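Local coordinates for RmpA (Streptococcus mutans, PDB 3BJV), which probably serves as the IIA component of a sugar phosphotransferase system, passing on phosphate during the uptake and phosphorylation of ascorbate, at residues L15-K20 / V26-T31; K20-A25 / S50-G55; P56-I59 / M64-P67. One frame throughout, in Å; residues are numbered along the deposited sequence.

Interaction 1. Residues L15-K20 / V26-T31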
loop_
_atom_site.group_PDB
_atom_site.type_symbol
_atom_site.label_atom_id
_atom_site.label_comp_id
_atom_site.label_asym_id
_atom_site.label_seq_id
_atom_site.Cartn_x
_atom_site.Cartn_y
_atom_site.Cartn_z
ATOM N N LEU A 15 -3.494 -11.664 -21.598
ATOM C CA LEU A 15 -3.712 -10.345 -22.162
ATOM C C LEU A 15 -4.814 -10.281 -23.200
ATOM O O LEU A 15 -5.160 -11.319 -23.815
ATOM C CB LEU A 15 -2.413 -9.891 -22.806
ATOM C CG LEU A 15 -1.167 -9.873 -21.965
ATOM C CD1 LEU A 15 -0.037 -9.777 -22.954
ATOM C CD2 LEU A 15 -1.118 -8.670 -21.001
ATOM N N GLY A 16 -5.339 -9.063 -23.418
ATOM C CA GLY A 16 -6.358 -8.820 -24.443
ATOM C C GLY A 16 -7.686 -9.572 -24.265
ATOM O O GLY A 16 -8.287 -10.078 -25.242
ATOM N N LEU A 17 -8.164 -9.619 -23.016
ATOM C CA LEU A 17 -9.375 -10.332 -22.674
ATOM C C LEU A 17 -10.555 -9.397 -22.686
ATOM O O LEU A 17 -10.396 -8.212 -22.543
ATOM C CB LEU A 17 -9.227 -11.034 -21.305
ATOM C CG LEU A 17 -8.066 -12.050 -21.171
ATOM C CD1 LEU A 17 -8.241 -12.871 -19.904
ATOM C CD2 LEU A 17 -7.994 -12.982 -22.393
ATOM N N THR A 18 -11.741 -9.950 -22.849
ATOM C CA THR A 18 -12.964 -9.165 -22.883
ATOM C C THR A 18 -13.846 -9.581 -21.682
ATOM O O THR A 18 -14.092 -10.773 -21.493
ATOM C CB THR A 18 -13.726 -9.361 -24.249
ATOM O OG1 THR A 18 -12.851 -8.975 -25.327
ATOM C CG2 THR A 18 -14.988 -8.485 -24.331
ATOM N N ALA A 19 -14.309 -8.589 -20.902
ATOM C CA ALA A 19 -15.178 -8.804 -19.768
ATOM C C ALA A 19 -16.370 -7.889 -19.954
ATOM O O ALA A 19 -16.205 -6.758 -20.383
ATOM C CB ALA A 19 -14.449 -8.455 -18.471
ATOM N N LYS A 20 -17.578 -8.346 -19.620
ATOM C CA LYS A 20 -18.741 -7.485 -19.798
ATOM C C LYS A 20 -18.924 -6.633 -18.582
ATOM O O LYS A 20 -19.518 -5.555 -18.654
ATOM C CB LYS A 20 -20.018 -8.297 -20.075
ATOM C CG LYS A 20 -20.158 -8.691 -21.560
ATOM C CD LYS A 20 -21.119 -9.863 -21.764
ATOM C CE LYS A 20 -21.423 -10.064 -23.245
ATOM N NZ LYS A 20 -22.235 -11.291 -23.399
ATOM N N VAL A 26 -13.000 -9.444 -12.575
ATOM C CA VAL A 26 -12.443 -10.008 -11.359
ATOM C C VAL A 26 -12.249 -11.521 -11.492
ATOM O O VAL A 26 -11.205 -12.026 -11.142
ATOM C CB VAL A 26 -13.288 -9.606 -10.116
ATOM C CG1 VAL A 26 -12.868 -10.404 -8.879
ATOM C CG2 VAL A 26 -13.123 -8.131 -9.886
ATOM N N LYS A 27 -13.235 -12.239 -12.006
ATOM C CA LYS A 27 -13.060 -13.676 -12.249
ATOM C C LYS A 27 -11.786 -13.984 -13.102
ATOM O O LYS A 27 -11.000 -14.887 -12.796
ATOM C CB LYS A 27 -14.304 -14.226 -12.966
ATOM C CG LYS A 27 -14.234 -15.751 -13.223
ATOM C CD LYS A 27 -15.232 -16.126 -14.312
ATOM C CE LYS A 27 -14.537 -16.378 -15.620
ATOM N NZ LYS A 27 -15.498 -16.436 -16.720
ATOM N N LEU A 28 -11.643 -13.250 -14.191
ATOM C CA LEU A 28 -10.531 -13.429 -15.094
ATOM C C LEU A 28 -9.193 -13.246 -14.419
ATOM O O LEU A 28 -8.226 -13.882 -14.826
ATOM C CB LEU A 28 -10.626 -12.444 -16.244
ATOM C CG LEU A 28 -11.787 -12.653 -17.202
ATOM C CD1 LEU A 28 -11.773 -11.494 -18.148
ATOM C CD2 LEU A 28 -11.755 -14.023 -17.976
ATOM N N SER A 29 -9.115 -12.375 -13.411
ATOM C CA SER A 29 -7.810 -12.074 -12.837
ATOM C C SER A 29 -7.365 -13.108 -11.783
ATOM O O SER A 29 -6.201 -13.253 -11.459
ATOM C CB SER A 29 -7.732 -10.602 -12.345
ATOM O OG SER A 29 -8.512 -10.360 -11.182
ATOM N N VAL A 30 -8.311 -13.861 -11.272
ATOM C CA VAL A 30 -8.038 -14.741 -10.131
ATOM C C VAL A 30 -7.937 -16.199 -10.579
ATOM O O VAL A 30 -7.297 -17.021 -9.934
ATOM C CB VAL A 30 -9.171 -14.582 -9.072
ATOM C CG1 VAL A 30 -9.165 -15.759 -8.088
ATOM C CG2 VAL A 30 -9.023 -13.214 -8.367
ATOM N N THR A 31 -8.623 -16.497 -11.676
ATOM C CA THR A 31 -8.675 -17.813 -12.241
ATOM C C THR A 31 -7.277 -18.363 -12.487
ATOM O O THR A 31 -6.991 -19.473 -12.107
ATOM C CB THR A 31 -9.502 -17.776 -13.528
ATOM O OG1 THR A 31 -10.863 -18.014 -13.181
ATOM C CG2 THR A 31 -9.012 -18.858 -14.508
#

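Interaction 2. Residues K20-A25 / S50-G55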
loop_
_atom_site.group_PDB
_atom_site.type_symbol
_atom_site.label_atom_id
_atom_site.label_comp_id
_atom_site.label_asym_id
_atom_site.label_seq_id
_atom_site.Cartn_x
_atom_site.Cartn_y
_atom_site.Cartn_z
ATOM N N LYS A 20 -17.578 -8.346 -19.620
ATOM C CA LYS A 20 -18.741 -7.485 -19.798
ATOM C C LYS A 20 -18.924 -6.633 -18.582
ATOM O O LYS A 20 -19.518 -5.555 -18.654
ATOM C CB LYS A 20 -20.018 -8.297 -20.075
ATOM C CG LYS A 20 -20.158 -8.691 -21.560
ATOM C CD LYS A 20 -21.119 -9.863 -21.764
ATOM C CE LYS A 20 -21.423 -10.064 -23.245
ATOM N NZ LYS A 20 -22.235 -11.291 -23.399
ATOM N N ASP A 21 -18.430 -7.109 -17.443
ATOM C CA ASP A 21 -18.682 -6.331 -16.226
ATOM C C ASP A 21 -17.569 -6.552 -15.233
ATOM O O ASP A 21 -16.613 -7.316 -15.500
ATOM C CB ASP A 21 -20.074 -6.698 -15.632
ATOM C CG ASP A 21 -20.155 -8.149 -15.202
ATOM O OD1 ASP A 21 -19.169 -8.717 -14.687
ATOM O OD2 ASP A 21 -21.201 -8.761 -15.374
ATOM N N TRP A 22 -17.703 -5.915 -14.086
ATOM C CA TRP A 22 -16.684 -5.960 -13.088
ATOM C C TRP A 22 -16.475 -7.340 -12.456
ATOM O O TRP A 22 -15.315 -7.704 -12.124
ATOM C CB TRP A 22 -16.877 -4.862 -12.045
ATOM C CG TRP A 22 -17.963 -5.077 -11.035
ATOM C CD1 TRP A 22 -19.240 -4.586 -11.093
ATOM C CD2 TRP A 22 -17.878 -5.844 -9.800
ATOM N NE1 TRP A 22 -19.953 -5.009 -9.992
ATOM C CE2 TRP A 22 -19.152 -5.767 -9.178
ATOM C CE3 TRP A 22 -16.848 -6.576 -9.165
ATOM C CZ2 TRP A 22 -19.429 -6.370 -7.930
ATOM C CZ3 TRP A 22 -17.131 -7.197 -7.946
ATOM C CH2 TRP A 22 -18.437 -7.111 -7.354
ATOM N N LYS A 23 -17.558 -8.114 -12.322
ATOM C CA LYS A 23 -17.484 -9.434 -11.665
ATOM C C LYS A 23 -16.740 -10.401 -12.571
ATOM O O LYS A 23 -15.963 -11.202 -12.087
ATOM C CB LYS A 23 -18.864 -10.011 -11.352
ATOM C CG LYS A 23 -19.732 -9.142 -10.431
ATOM C CD LYS A 23 -20.874 -9.944 -9.865
ATOM C CE LYS A 23 -21.703 -9.140 -8.848
ATOM N NZ LYS A 23 -22.956 -8.610 -9.499
ATOM N N GLU A 24 -16.999 -10.306 -13.871
ATOM C CA GLU A 24 -16.251 -11.052 -14.855
ATOM C C GLU A 24 -14.773 -10.658 -14.910
ATOM O O GLU A 24 -13.900 -11.520 -14.976
ATOM C CB GLU A 24 -16.828 -10.953 -16.251
ATOM C CG GLU A 24 -15.868 -11.623 -17.232
ATOM C CD GLU A 24 -16.567 -12.447 -18.278
ATOM O OE1 GLU A 24 -17.362 -11.840 -19.058
ATOM O OE2 GLU A 24 -16.304 -13.697 -18.303
ATOM N N ALA A 25 -14.499 -9.369 -14.887
ATOM C CA ALA A 25 -13.122 -8.859 -14.917
ATOM C C ALA A 25 -12.357 -9.475 -13.730
ATOM O O ALA A 25 -11.263 -9.989 -13.860
ATOM C CB ALA A 25 -13.147 -7.328 -14.855
ATOM N N SER A 50 -16.712 -9.299 -0.687
ATOM C CA SER A 50 -16.115 -8.091 -0.084
ATOM C C SER A 50 -16.372 -6.832 -0.876
ATOM O O SER A 50 -16.610 -5.783 -0.320
ATOM C CB SER A 50 -14.625 -8.263 0.119
ATOM O OG SER A 50 -14.430 -9.268 1.096
ATOM N N THR A 51 -16.324 -6.938 -2.184
ATOM C CA THR A 51 -16.569 -5.833 -3.062
ATOM C C THR A 51 -18.022 -5.356 -2.945
ATOM O O THR A 51 -18.251 -4.128 -2.836
ATOM C CB THR A 51 -16.262 -6.212 -4.513
ATOM O OG1 THR A 51 -14.885 -6.569 -4.599
ATOM C CG2 THR A 51 -16.494 -5.084 -5.394
ATOM N N GLU A 52 -18.977 -6.311 -3.005
ATOM C CA GLU A 52 -20.405 -6.017 -2.913
ATOM C C GLU A 52 -20.696 -5.346 -1.582
ATOM O O GLU A 52 -21.379 -4.302 -1.558
ATOM C CB GLU A 52 -21.263 -7.274 -3.008
ATOM C CG GLU A 52 -21.318 -7.888 -4.388
ATOM C CD GLU A 52 -22.360 -7.254 -5.246
ATOM O OE1 GLU A 52 -22.989 -6.251 -4.817
ATOM O OE2 GLU A 52 -22.568 -7.770 -6.360
ATOM N N SER A 53 -20.171 -5.928 -0.488
ATOM C CA SER A 53 -20.378 -5.332 0.855
ATOM C C SER A 53 -19.629 -4.057 1.185
ATOM O O SER A 53 -20.048 -3.306 2.052
ATOM C CB SER A 53 -20.074 -6.344 1.941
ATOM O OG SER A 53 -20.643 -7.568 1.541
ATOM N N TYR A 54 -18.494 -3.805 0.551
ATOM C CA TYR A 54 -17.670 -2.677 1.006
ATOM C C TYR A 54 -17.419 -1.652 -0.070
ATOM O O TYR A 54 -16.968 -0.571 0.234
ATOM C CB TYR A 54 -16.330 -3.173 1.557
ATOM C CG TYR A 54 -16.389 -3.738 2.964
ATOM C CD1 TYR A 54 -16.285 -2.881 4.062
ATOM C CD2 TYR A 54 -16.515 -5.123 3.204
ATOM C CE1 TYR A 54 -16.332 -3.372 5.373
ATOM C CE2 TYR A 54 -16.574 -5.629 4.504
ATOM C CZ TYR A 54 -16.475 -4.729 5.586
ATOM O OH TYR A 54 -16.506 -5.131 6.904
ATOM N N GLY A 55 -17.719 -1.979 -1.323
ATOM C CA GLY A 55 -17.187 -1.238 -2.472
ATOM C C GLY A 55 -15.770 -1.699 -2.843
ATOM O O GLY A 55 -15.116 -2.397 -2.086
#

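Interaction 3. Residues P56-I59 / M64-P67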
loop_
_atom_site.group_PDB
_atom_site.type_symbol
_atom_site.label_atom_id
_atom_site.label_comp_id
_atom_site.label_asym_id
_atom_site.label_seq_id
_atom_site.Cartn_x
_atom_site.Cartn_y
_atom_site.Cartn_z
ATOM N N PRO A 56 -15.283 -1.286 -4.015
ATOM C CA PRO A 56 -13.920 -1.633 -4.430
ATOM C C PRO A 56 -12.962 -1.084 -3.405
ATOM O O PRO A 56 -13.033 0.073 -3.083
ATOM C CB PRO A 56 -13.730 -0.854 -5.750
ATOM C CG PRO A 56 -15.127 -0.534 -6.261
ATOM C CD PRO A 56 -15.992 -0.429 -4.993
ATOM N N TYR A 57 -12.084 -1.893 -2.861
ATOM C CA TYR A 57 -11.095 -1.375 -1.912
ATOM C C TYR A 57 -9.680 -1.517 -2.526
ATOM O O TYR A 57 -8.702 -1.603 -1.801
ATOM C CB TYR A 57 -11.227 -2.077 -0.517
ATOM C CG TYR A 57 -11.376 -3.588 -0.638
ATOM C CD1 TYR A 57 -10.272 -4.442 -0.507
ATOM C CD2 TYR A 57 -12.622 -4.157 -0.984
ATOM C CE1 TYR A 57 -10.413 -5.834 -0.649
ATOM C CE2 TYR A 57 -12.751 -5.528 -1.171
ATOM C CZ TYR A 57 -11.634 -6.359 -0.998
ATOM O OH TYR A 57 -11.792 -7.707 -1.221
ATOM N N TYR A 58 -9.564 -1.514 -3.864
ATOM C CA TYR A 58 -8.269 -1.878 -4.493
ATOM C C TYR A 58 -8.000 -1.178 -5.802
ATOM O O TYR A 58 -7.189 -1.590 -6.597
ATOM C CB TYR A 58 -8.186 -3.388 -4.662
ATOM C CG TYR A 58 -9.508 -4.002 -5.155
ATOM C CD1 TYR A 58 -9.945 -3.848 -6.505
ATOM C CD2 TYR A 58 -10.306 -4.738 -4.292
ATOM C CE1 TYR A 58 -11.146 -4.427 -6.965
ATOM C CE2 TYR A 58 -11.510 -5.310 -4.739
ATOM C CZ TYR A 58 -11.930 -5.157 -6.057
ATOM O OH TYR A 58 -13.145 -5.735 -6.437
ATOM N N ILE A 59 -8.674 -0.083 -6.035
ATOM C CA ILE A 59 -8.458 0.641 -7.260
ATOM C C ILE A 59 -7.496 1.757 -6.907
ATOM O O ILE A 59 -7.930 2.860 -6.609
ATOM C CB ILE A 59 -9.819 1.137 -7.871
ATOM C CG1 ILE A 59 -10.704 -0.082 -8.224
ATOM C CG2 ILE A 59 -9.569 1.984 -9.105
ATOM C CD1 ILE A 59 -12.077 0.195 -8.675
ATOM N N MET A 64 -6.555 1.057 -13.110
ATOM C CA MET A 64 -6.115 -0.235 -12.591
ATOM C C MET A 64 -6.814 -0.700 -11.268
ATOM O O MET A 64 -7.300 0.121 -10.476
ATOM C CB MET A 64 -4.578 -0.272 -12.484
ATOM C CG MET A 64 -3.978 0.511 -11.307
ATOM S SD MET A 64 -4.231 -0.246 -9.649
ATOM C CE MET A 64 -2.894 -1.441 -9.619
ATOM N N ALA A 65 -6.868 -2.012 -11.066
ATOM C CA ALA A 65 -7.333 -2.623 -9.844
ATOM C C ALA A 65 -6.322 -3.689 -9.426
ATOM O O ALA A 65 -5.757 -4.372 -10.279
ATOM C CB ALA A 65 -8.696 -3.253 -10.076
ATOM N N MET A 66 -6.089 -3.827 -8.119
ATOM C CA MET A 66 -5.389 -4.993 -7.566
ATOM C C MET A 66 -6.314 -5.855 -6.702
ATOM O O MET A 66 -6.206 -5.840 -5.481
ATOM C CB MET A 66 -4.127 -4.591 -6.781
ATOM C CG MET A 66 -4.269 -3.307 -6.105
ATOM S SD MET A 66 -2.917 -2.961 -4.989
ATOM C CE MET A 66 -3.322 -4.134 -3.644
ATOM N N PRO A 67 -7.220 -6.634 -7.333
ATOM C CA PRO A 67 -8.222 -7.395 -6.568
ATOM C C PRO A 67 -7.553 -8.398 -5.592
ATOM O O PRO A 67 -6.593 -9.101 -5.977
ATOM C CB PRO A 67 -8.987 -8.167 -7.648
ATOM C CG PRO A 67 -8.534 -7.639 -8.965
ATOM C CD PRO A 67 -7.251 -6.930 -8.777
#

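Interaction 1. Residues L15-K20 / V26-T31
Leu-17, Thr-18 and Ala-19 pack on one side chain of helix 22-36, that of Leu-28. The apolar contacts converge on one methyl: Leu-28 CD1 is 4.1 Å from Leu-17 CB and 4.1 Å from Ala-19 CB, so it sits between two residues whose CB atoms both face the helix. With CG anti to the carbonyl carbon (chi1 -67°), Leu-28 carries CD1 out to this position. The leucines cross obliquely, with Leu-17 CD1 lying 4.2 Å from Leu-28 CD2. The backbone adds little, Thr-18 O lying 4.1 Å from Leu-28 CD1, while Thr-18 points its CB away from the helix and its OG1 is hydrogen-bonded to Thr-86 OG1. Within the helix, the Thr-31 hydroxyl folds back on the Lys-27 carbonyl from above its plane (OG1 to O 3.2 Å), sharing that oxygen with backbone donors.

This is a beta-alpha connection: strand 13-17, paired in parallel with strand 79-85, leads over a short loop into helix 22-36. Joined by van der Waals contacts, chiefly of methyl and methylene groups, near the surface, the loop and helix are held by shape and apolar burial, with no directional bond fixing their register.

Interaction 2. Residues K20-A25 / S50-G55
Glu-52 OE2 is the atom on which this contact converges: the end of Lys-23 reaches it from one residue and the rim of the Trp-22 indole from another. Lys-23 and Trp-22 belong to the first turn of helix 22-36, Glu-52 and Thr-51 to the last turns of helix 42-54, two successive helices of the alpha/beta three-layer sandwich. A salt bridge spans the gap, with Lys-23 NZ 3.3 Å from Glu-52 OE2, and the two side chains cross at about a right angle. The lysine chain is extended as far as CE, which lies 3.0 Å from Glu-52 OE2, and a bend at its last torsion sets NZ beside the same oxygen. On the other side of the bridge the glutamate folds at chi2 (-85°), bringing OE2 to the edge of the Trp-22 ring, near its plane and 3.8 Å from CZ2.

Next to this charged pair the packing is apolar and buried. Trp-22 and Thr-51 point at each other across the gap, and Thr-51 CG2 meets the CZ3-CH2 side of the six-membered ring obliquely, 3.4 Å from CZ3 and from CH2 of Trp-22. The threonine hydroxyl is engaged elsewhere, with Ile-47 O and Tyr-58 OH. Phe-91 meets the indole at an inclination of about 40°, and Lys-23 CG lies over one face of it, so the aliphatic part of the lysine packs on the tryptophan while its amine pairs with the glutamate.

At the end of the other helix, Tyr-54 makes a cation-pi contact with Lys-109 of the second subunit. Helix 22-36 itself starts with an N-cap: Asp-21 OD1 accepts from Glu-24 N at 2.8 Å in a nearly straight bond, 175° at the hydrogen.

Interaction 3. Residues P56-I59 / M64-P67
Pro-67 presses its CA onto the face of the Tyr-58 ring. The CH-pi approach is almost perpendicular: CA is 3.9 Å from the ring centroid and 11° off the normal. A second projection, the methyl of Ala-65, abuts the edge of the same ring, CB lying 3.8 Å from Tyr-58 CD1, so the ring fills the hollow in the angle between alanine and proline. With CG between the backbone N and the carbonyl carbon (chi1 42°), the ring folds back over the chain of 64-67.

The loop after helix 42-54 folds back along the end of strand 63-65, which pairs in parallel with strand 96-104 in the central sheet. Ala-65, Met-66 and Pro-67 lead straight into His-68, giving the Ala-Met-Pro-His run that belongs to the signature of type 2 EIIA proteins. In this family the signature holds the histidine that carries the phosphoryl group, so His-68 is probably the phosphorylated residue. Met-66 O accepts a hydrogen bond from His-68 ND1, and Tyr-57 OH bonds to His-68 O.

One hydrogen bond closes the loop, Met-66 N to Tyr-58 O at 2.9 Å with an angle of 169°. Beside it, Met-66 CG rests against Tyr-58 CB at 4.2 Å. Farther out, Ile-59 CG1 packs on Ala-65 CB at 4.2 Å. On the helix side, the CD2 edge of Tyr-58 stands over the centre of the Tyr-57 ring.

How the interactions relate
From the N terminus, strand 13-17 gives way to a loop that interaction 1 closes onto helix 22-36 within a few residues. Interaction 2 crosses it along the chain: its segments alternate with those of interaction 1 and share Lys-20, and it joins the start of that helix to the end of helix 42-54. Ala-19 CB links the two, packing on Glu-24 and Ala-25. Interaction 3 follows in series, closing the loop between helix 42-54 and strand 63-65 onto the end of that strand. It meets interaction 2 through the probable hydrogen bond between Thr-51 OG1 and Tyr-58 OH, and interaction 1 where Ser-29 OG packs on Pro-67. Together they link the loop after strand 13-17, the two helices and the end of strand 63-65.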